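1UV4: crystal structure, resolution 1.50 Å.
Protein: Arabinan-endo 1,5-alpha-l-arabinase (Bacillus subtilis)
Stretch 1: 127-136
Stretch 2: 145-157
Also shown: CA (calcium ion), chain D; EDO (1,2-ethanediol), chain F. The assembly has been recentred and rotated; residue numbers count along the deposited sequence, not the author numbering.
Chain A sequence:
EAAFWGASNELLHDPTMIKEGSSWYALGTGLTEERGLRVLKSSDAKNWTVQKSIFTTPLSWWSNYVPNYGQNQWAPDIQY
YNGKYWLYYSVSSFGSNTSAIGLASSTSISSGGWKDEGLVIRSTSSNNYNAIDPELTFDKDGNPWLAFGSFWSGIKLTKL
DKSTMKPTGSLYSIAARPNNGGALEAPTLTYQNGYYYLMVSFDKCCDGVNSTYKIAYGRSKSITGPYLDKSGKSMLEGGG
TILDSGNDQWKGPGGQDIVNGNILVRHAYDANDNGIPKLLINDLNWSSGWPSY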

ATOM      1  N   ASN A 127     -11.385 -17.159   5.352  1.00 12.51           N
ATOM      2  CA  ASN A 127     -10.108 -16.688   5.881  1.00 12.94           C
ATOM      3  C   ASN A 127     -10.324 -15.616   6.932  1.00 13.85           C
ATOM      4  O   ASN A 127     -11.326 -14.893   6.923  1.00 14.53           O
ATOM      5  CB  ASN A 127      -9.229 -16.129   4.777  1.00 12.57           C
ATOM      6  CG  ASN A 127      -8.837 -17.184   3.756  1.00 11.56           C
ATOM      7  OD1 ASN A 127      -9.278 -17.133   2.592  1.00 14.11           O
ATOM      8  ND2 ASN A 127      -8.073 -18.174   4.172  1.00 13.12           N
ATOM      9  N   ASN A 128      -9.387 -15.549   7.868  1.00 13.75           N
ATOM     10  CA  ASN A 128      -9.337 -14.504   8.888  1.00 14.40           C
ATOM     11  C   ASN A 128      -8.490 -13.269   8.451  1.00 13.71           C
ATOM     12  O   ASN A 128      -7.875 -12.597   9.268  1.00 14.61           O
ATOM     13  CB  ASN A 128      -8.804 -15.099  10.240  1.00 14.03           C
ATOM     14  CG  ASN A 128      -7.249 -15.448  10.213  1.00 18.73           C
ATOM     15  OD1 ASN A 128      -6.590 -15.477   9.152  1.00 23.76           O
ATOM     16  ND2 ASN A 128      -6.678 -15.690  11.406  1.00 25.51           N
ATOM     17  N   TYR A 129      -8.427 -13.015   7.144  1.00 12.79           N
ATOM     18  CA  TYR A 129      -7.675 -11.868   6.579  1.00 13.51           C
ATOM     19  C   TYR A 129      -8.284 -11.499   5.231  1.00 14.37           C
ATOM     20  O   TYR A 129      -9.122 -12.211   4.702  1.00 13.14           O
ATOM     21  CB  TYR A 129      -6.189 -12.197   6.395  1.00 14.44           C
ATOM     22  CG  TYR A 129      -5.882 -13.415   5.556  1.00 14.73           C
ATOM     23  CD1 TYR A 129      -5.870 -13.387   4.159  1.00 17.23           C
ATOM     24  CD2 TYR A 129      -5.590 -14.615   6.188  1.00 17.64           C
ATOM     25  CE1 TYR A 129      -5.541 -14.550   3.420  1.00 16.89           C
ATOM     26  CE2 TYR A 129      -5.299 -15.727   5.508  1.00 18.03           C
ATOM     27  CZ  TYR A 129      -5.287 -15.717   4.130  1.00 18.08           C
ATOM     28  OH  TYR A 129      -4.920 -16.886   3.476  1.00 19.51           O
ATOM     29  N   ASN A 130      -7.840 -10.372   4.716  1.00 14.24           N
ATOM     30  CA  ASN A 130      -8.331  -9.824   3.446  1.00 13.21           C
ATOM     31  C   ASN A 130      -7.138  -9.595   2.532  1.00 13.24           C
ATOM     32  O   ASN A 130      -6.213  -8.851   2.859  1.00 12.87           O
ATOM     33  CB  ASN A 130      -9.073  -8.514   3.689  1.00 13.15           C
ATOM     34  CG  ASN A 130      -9.793  -8.008   2.463  1.00 12.73           C
ATOM     35  OD1 ASN A 130      -9.969  -8.723   1.479  1.00 13.27           O
ATOM     36  ND2 ASN A 130     -10.345  -6.775   2.562  1.00 12.24           N
ATOM     37  N   ALA A 131      -7.172 -10.239   1.369  1.00 12.96           N
ATOM     38  CA  ALA A 131      -6.087 -10.138   0.388  1.00 12.72           C
ATOM     39  C   ALA A 131      -6.214  -8.894  -0.485  1.00 13.03           C
ATOM     40  O   ALA A 131      -6.536  -8.959  -1.673  1.00 12.98           O
ATOM     41  CB  ALA A 131      -6.035 -11.387  -0.520  1.00 14.18           C
ATOM     42  N   ILE A 132      -5.939  -7.771   0.169  1.00 12.69           N
ATOM     43  CA  ILE A 132      -5.799  -6.487  -0.472  1.00 12.39           C
ATOM     44  C   ILE A 132      -4.595  -5.734   0.095  1.00 13.15           C
ATOM     45  O   ILE A 132      -3.973  -6.118   1.078  1.00 13.42           O
ATOM     46  CB  ILE A 132      -7.099  -5.636  -0.356  1.00 12.15           C
ATOM     47  CG1 ILE A 132      -7.312  -5.114   1.054  1.00 12.25           C
ATOM     48  CG2 ILE A 132      -8.309  -6.410  -0.839  1.00 12.96           C
ATOM     49  CD1 ILE A 132      -8.405  -4.114   1.195  1.00 13.39           C
ATOM     50  N   ASP A 133      -4.295  -4.624  -0.548  1.00 12.62           N
ATOM     51  CA  ASP A 133      -3.277  -3.683  -0.098  1.00 13.07           C
ATOM     52  C   ASP A 133      -1.853  -4.258  -0.119  1.00 13.89           C
ATOM     53  O   ASP A 133      -1.135  -4.228   0.886  1.00 13.74           O
ATOM     54  CB  ASP A 133      -3.548  -3.075   1.273  1.00 13.19           C
ATOM     55  CG  ASP A 133      -4.817  -2.299   1.339  1.00 17.16           C
ATOM     56  OD1 ASP A 133      -5.507  -2.015   0.323  1.00 17.30           O
ATOM     57  OD2 ASP A 133      -5.219  -1.914   2.472  1.00 18.42           O
ATOM     58  N   PRO A 134      -1.423  -4.788  -1.280  1.00 13.22           N
ATOM     59  CA  PRO A 134      -0.077  -5.391  -1.365  1.00 13.68           C
ATOM     60  C   PRO A 134       1.066  -4.431  -1.208  1.00 13.72           C
ATOM     61  O   PRO A 134       0.962  -3.271  -1.588  1.00 13.63           O
ATOM     62  CB  PRO A 134      -0.041  -5.949  -2.783  1.00 14.86           C
ATOM     63  CG  PRO A 134      -1.066  -5.116  -3.560  1.00 14.40           C
ATOM     64  CD  PRO A 134      -2.124  -4.814  -2.581  1.00 12.45           C
ATOM     65  N   GLU A 135       2.179  -4.951  -0.718  1.00 13.27           N
ATOM     66  CA  GLU A 135       3.417  -4.224  -0.591  1.00 14.18           C
ATOM     67  C   GLU A 135       4.568  -5.175  -0.894  1.00 14.49           C
ATOM     68  O   GLU A 135       4.793  -6.122  -0.164  1.00 14.71           O
ATOM     69  CB  GLU A 135       3.534  -3.701   0.850  1.00 14.50           C
ATOM     70  CG  GLU A 135       4.914  -3.341   1.342  1.00 16.52           C
ATOM     71  CD  GLU A 135       5.503  -2.099   0.721  1.00 16.58           C
ATOM     72  OE1 GLU A 135       5.007  -1.640  -0.343  1.00 16.77           O
ATOM     73  OE2 GLU A 135       6.493  -1.531   1.284  1.00 16.93           O
ATOM     74  N   LEU A 136       5.332  -4.870  -1.923  1.00 12.68           N
ATOM     75  CA  LEU A 136       6.556  -5.601  -2.253  1.00 13.82           C
ATOM     76  C   LEU A 136       7.687  -4.965  -1.452  1.00 12.80           C
ATOM     77  O   LEU A 136       7.885  -3.736  -1.436  1.00 13.88           O
ATOM     78  CB  LEU A 136       6.834  -5.498  -3.762  1.00 12.58           C
ATOM     79  CG  LEU A 136       8.124  -6.169  -4.225  1.00 12.82           C
ATOM     80  CD1 LEU A 136       8.153  -7.679  -3.984  1.00 13.23           C
ATOM     81  CD2 LEU A 136       8.318  -5.912  -5.731  1.00 13.65           C
TER
HETATM   82 CA    CA D1294       5.590   0.142  -1.880  1.00 13.77          CA
HETATM   83  C1  EDO F1296      -0.538 -16.993   9.834  1.00 34.14           C
HETATM   84  O1  EDO F1296       0.251 -16.345  10.811  1.00 31.82           O
HETATM   85  C2  EDO F1296      -1.254 -15.959   9.004  1.00 36.61           C
HETATM   86  O2  EDO F1296      -2.604 -15.909   9.395  1.00 32.44           O
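Stretch 2 145-157: WLAFGSFWSGIKL

Two neighbouring segments of a β-rich enzyme often begin as a regular ladder and end as an irregular fit of loop against loop, and this pair is a compact example. The strand of stretch 2 that includes Trp145 to Ala147 runs antiparallel to the one that starts at Glu135 in stretch 1. The chain then passes along the loop of stretch 1, turns between Phe151 and Gly154, and doubles back as a second strand from Ile155, which pairs with the first. Between the two stretches 820 Å² is buried, both sides summed.

At the regular end, Glu135 and Ala147 form a hydrogen-bonded pair, with Glu135 N to Ala147 O at 2.8 Å and Ala147 N to Glu135 O at 2.9 Å. Both side chains lie on one face of the sheet, Glu135 CB to Ala147 CB at 4.3 Å. The small alanine makes little relief here, while the glutamate leads away and its OE1 binds the calcium ion at 2.4 Å. On the other face lie Leu136 and Leu146; CD1 of Leu146 also reaches CB of Pro134 at 4.0 Å.

Beyond Pro134 the ladder gives way to a more individual fit. Gly149 N donates to Ile132 O at 2.9 Å, and Gly149 CA approaches Asn130 O at 3.4 Å. Glycine suits this place because a CB would clash with the carbonyl oxygen of Gly154, within stretch 2 itself. Beside it, Phe148 is a prominent bump. Its ring packs against Tyr129 (CD1 to Phe148 CE2, 3.9 Å) and the backbone of Asn130 to Ile132 (Ala131 CA to Phe148 CD2, 3.9 Å); its edge points toward the face of Tyr129 in an offset edge-to-face pair, planes at 68°. In the other direction, the Asn130 side chain projects toward stretch 2, its CB 3.2 Å from Ser150 O and its ND2 3.8 Å from Trp152 CZ3. Ser150 packs its CB against Ile132 CD1 at 3.5 Å.

Where direct packing leaves a gap, a water fills it. Water 1 accepts from Asn130 N at 2.9 Å and from Ser150 N at 3.1 Å, joining the two backbones.

The type II' turn from Phe151 to Gly154 closes the far end. Trp152 CB rests 3.4 Å from Asn128 O. Ser153 grips the same Asn128 O twice, through N at 2.9 Å and OG at 2.6 Å. Lys156 NZ in turn donates to Ser153 OG at 2.8 Å, and Lys156 CE lies 3.8 Å from Tyr129 CB, so its aliphatic chain helps fill the space beside the tyrosine.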

ATOM      1  N   TRP A 145       9.712 -10.158  -0.696  1.00 12.25           N
ATOM      2  CA  TRP A 145       8.653 -10.578   0.200  1.00 11.41           C
ATOM      3  C   TRP A 145       7.446  -9.682  -0.080  1.00 12.04           C
ATOM      4  O   TRP A 145       7.571  -8.560  -0.571  1.00 13.48           O
ATOM      5  CB  TRP A 145       9.060 -10.372   1.665  1.00 13.61           C
ATOM      6  CG  TRP A 145      10.134 -11.251   2.188  1.00 12.07           C
ATOM      7  CD1 TRP A 145      11.433 -11.239   1.860  1.00 12.73           C
ATOM      8  CD2 TRP A 145       9.986 -12.245   3.218  1.00 11.84           C
ATOM      9  NE1 TRP A 145      12.130 -12.177   2.583  1.00 13.44           N
ATOM     10  CE2 TRP A 145      11.255 -12.802   3.444  1.00 11.37           C
ATOM     11  CE3 TRP A 145       8.890 -12.717   3.979  1.00 12.15           C
ATOM     12  CZ2 TRP A 145      11.472 -13.830   4.372  1.00 12.60           C
ATOM     13  CZ3 TRP A 145       9.127 -13.695   4.929  1.00 12.72           C
ATOM     14  CH2 TRP A 145      10.402 -14.254   5.096  1.00 10.69           C
ATOM     15  N   LEU A 146       6.286 -10.188   0.285  1.00 12.49           N
ATOM     16  CA  LEU A 146       5.018  -9.433   0.088  1.00 13.24           C
ATOM     17  C   LEU A 146       4.262  -9.306   1.407  1.00 13.84           C
ATOM     18  O   LEU A 146       3.987 -10.312   2.064  1.00 13.70           O
ATOM     19  CB  LEU A 146       4.111 -10.145  -0.920  1.00 13.66           C
ATOM     20  CG  LEU A 146       2.827  -9.379  -1.337  1.00 16.14           C
ATOM     21  CD1 LEU A 146       3.149  -8.294  -2.312  1.00 18.35           C
ATOM     22  CD2 LEU A 146       1.777 -10.407  -1.885  1.00 19.22           C
ATOM     23  N   ALA A 147       3.946  -8.071   1.782  1.00 14.13           N
ATOM     24  CA  ALA A 147       3.019  -7.823   2.904  1.00 13.24           C
ATOM     25  C   ALA A 147       1.671  -7.392   2.332  1.00 13.97           C
ATOM     26  O   ALA A 147       1.558  -6.880   1.223  1.00 14.36           O
ATOM     27  CB  ALA A 147       3.569  -6.798   3.815  1.00 14.30           C
ATOM     28  N   PHE A 148       0.619  -7.659   3.084  1.00 14.19           N
ATOM     29  CA  PHE A 148      -0.724  -7.243   2.688  1.00 13.84           C
ATOM     30  C   PHE A 148      -1.665  -7.321   3.867  1.00 13.42           C
ATOM     31  O   PHE A 148      -1.351  -7.796   4.920  1.00 14.22           O
ATOM     32  CB  PHE A 148      -1.254  -8.084   1.515  1.00 13.35           C
ATOM     33  CG  PHE A 148      -1.530  -9.528   1.871  1.00 13.98           C
ATOM     34  CD1 PHE A 148      -0.533 -10.478   1.740  1.00 14.28           C
ATOM     35  CD2 PHE A 148      -2.754  -9.914   2.382  1.00 14.31           C
ATOM     36  CE1 PHE A 148      -0.767 -11.767   2.064  1.00 15.94           C
ATOM     37  CE2 PHE A 148      -2.994 -11.236   2.726  1.00 14.67           C
ATOM     38  CZ  PHE A 148      -1.992 -12.165   2.559  1.00 14.55           C
ATOM     39  N   GLY A 149      -2.846  -6.783   3.668  1.00 14.55           N
ATOM     40  CA  GLY A 149      -3.966  -6.938   4.592  1.00 13.93           C
ATOM     41  C   GLY A 149      -4.779  -5.695   4.871  1.00 13.31           C
ATOM     42  O   GLY A 149      -4.366  -4.566   4.651  1.00 14.16           O
ATOM     43  N   SER A 150      -5.962  -5.936   5.424  1.00 13.00           N
ATOM     44  CA  SER A 150      -6.932  -4.935   5.815  1.00 13.68           C
ATOM     45  C   SER A 150      -8.009  -5.608   6.644  1.00 12.71           C
ATOM     46  O   SER A 150      -8.712  -6.498   6.148  1.00 14.47           O
ATOM     47  CB  SER A 150      -7.564  -4.331   4.584  1.00 12.02           C
ATOM     48  OG  SER A 150      -8.534  -3.352   4.919  1.00 13.52           O
ATOM     49  N   PHE A 151      -8.147  -5.172   7.882  1.00 12.61           N
ATOM     50  CA  PHE A 151      -9.203  -5.641   8.795  1.00 12.94           C
ATOM     51  C   PHE A 151      -9.065  -7.131   9.086  1.00 12.30           C
ATOM     52  O   PHE A 151      -8.015  -7.731   8.820  1.00 13.35           O
ATOM     53  CB  PHE A 151     -10.609  -5.195   8.314  1.00 11.70           C
ATOM     54  CG  PHE A 151     -10.944  -3.794   8.693  1.00 12.57           C
ATOM     55  CD1 PHE A 151     -10.466  -2.723   7.966  1.00 14.80           C
ATOM     56  CD2 PHE A 151     -11.655  -3.533   9.859  1.00 12.44           C
ATOM     57  CE1 PHE A 151     -10.787  -1.426   8.339  1.00 14.87           C
ATOM     58  CE2 PHE A 151     -11.983  -2.220  10.235  1.00 14.56           C
ATOM     59  CZ  PHE A 151     -11.535  -1.177   9.475  1.00 15.19           C
ATOM     60  N   TRP A 152     -10.056  -7.698   9.748  1.00 12.65           N
ATOM     61  CA  TRP A 152      -9.962  -9.071  10.253  1.00 12.17           C
ATOM     62  C   TRP A 152      -8.702  -9.205  11.118  1.00 12.20           C
ATOM     63  O   TRP A 152      -8.533  -8.327  11.968  1.00 12.21           O
ATOM     64  CB  TRP A 152     -10.132 -10.088   9.152  1.00 13.99           C
ATOM     65  CG  TRP A 152     -11.533 -10.101   8.563  1.00 12.62           C
ATOM     66  CD1 TRP A 152     -12.596 -10.866   8.973  1.00 14.26           C
ATOM     67  CD2 TRP A 152     -12.037  -9.267   7.507  1.00 12.55           C
ATOM     68  NE1 TRP A 152     -13.721 -10.573   8.220  1.00 11.77           N
ATOM     69  CE2 TRP A 152     -13.378  -9.623   7.293  1.00 12.51           C
ATOM     70  CE3 TRP A 152     -11.471  -8.288   6.672  1.00 11.43           C
ATOM     71  CZ2 TRP A 152     -14.184  -9.013   6.321  1.00 11.32           C
ATOM     72  CZ3 TRP A 152     -12.276  -7.677   5.732  1.00 14.13           C
ATOM     73  CH2 TRP A 152     -13.601  -8.039   5.548  1.00 12.77           C
ATOM     74  N   SER A 153      -7.870 -10.235  10.940  1.00 12.42           N
ATOM     75  CA  SER A 153      -6.722 -10.437  11.850  1.00 12.40           C
ATOM     76  C   SER A 153      -5.504  -9.614  11.393  1.00 13.08           C
ATOM     77  O   SER A 153      -4.430  -9.755  12.004  1.00 12.95           O
ATOM     78  CB  SER A 153      -6.367 -11.925  11.995  1.00 11.97           C
ATOM     79  OG  SER A 153      -5.769 -12.463  10.847  1.00 12.71           O
ATOM     80  N   GLY A 154      -5.666  -8.743  10.371  1.00 13.25           N
ATOM     81  CA  GLY A 154      -4.655  -7.736  10.073  1.00 14.11           C
ATOM     82  C   GLY A 154      -3.675  -8.018   8.956  1.00 13.47           C
ATOM     83  O   GLY A 154      -3.985  -8.586   7.940  1.00 13.27           O
ATOM     84  N   ILE A 155      -2.430  -7.630   9.209  1.00 13.44           N
ATOM     85  CA  ILE A 155      -1.354  -7.636   8.230  1.00 13.33           C
ATOM     86  C   ILE A 155      -0.566  -8.928   8.223  1.00 12.78           C
ATOM     87  O   ILE A 155      -0.147  -9.440   9.262  1.00 13.96           O
ATOM     88  CB  ILE A 155      -0.420  -6.468   8.509  1.00 12.80           C
ATOM     89  CG1 ILE A 155      -1.254  -5.173   8.647  1.00 14.40           C
ATOM     90  CG2 ILE A 155       0.641  -6.313   7.405  1.00 15.01           C
ATOM     91  CD1 ILE A 155      -2.099  -4.787   7.522  1.00 16.30           C
ATOM     92  N   LYS A 156      -0.449  -9.459   6.991  1.00 12.57           N
ATOM     93  CA  LYS A 156       0.221 -10.725   6.726  1.00 12.48           C
ATOM     94  C   LYS A 156       1.459 -10.482   5.872  1.00 13.27           C
ATOM     95  O   LYS A 156       1.574  -9.461   5.221  1.00 13.43           O
ATOM     96  CB  LYS A 156      -0.710 -11.669   6.015  1.00 14.52           C
ATOM     97  CG  LYS A 156      -2.073 -11.904   6.702  1.00 14.22           C
ATOM     98  CD  LYS A 156      -1.957 -12.392   8.131  1.00 14.00           C
ATOM     99  CE  LYS A 156      -3.279 -12.458   8.815  1.00 12.35           C
ATOM    100  NZ  LYS A 156      -3.131 -12.998  10.196  1.00 14.36           N
ATOM    101  N   LEU A 157       2.321 -11.488   5.860  1.00 13.03           N
ATOM    102  CA  LEU A 157       3.616 -11.449   5.183  1.00 13.11           C
ATOM    103  C   LEU A 157       3.984 -12.832   4.631  1.00 13.49           C
ATOM    104  O   LEU A 157       3.853 -13.807   5.319  1.00 14.20           O
ATOM    105  CB  LEU A 157       4.683 -10.973   6.149  1.00 14.36           C
ATOM    106  CG  LEU A 157       6.116 -10.923   5.657  1.00 14.00           C
ATOM    107  CD1 LEU A 157       6.313  -9.784   4.708  1.00 15.50           C
ATOM    108  CD2 LEU A 157       7.094 -10.856   6.852  1.00 16.04           C
TER
HETATM  109  O   HOH W   1      -6.434  -8.695   6.649  1.00 16.65           O
HETATM  110  O   HOH W   2       7.395   0.336  -0.397  1.00 12.88           O
HETATM  111  O   HOH W   3       6.803  -1.748  -2.844  1.00 14.60           O
HETATM  112  O   HOH W   4       7.667   1.734  -2.678  0.50 13.49           O
HETATM  113  O   HOH W   5       6.098   0.983  -3.986  0.50 15.01           O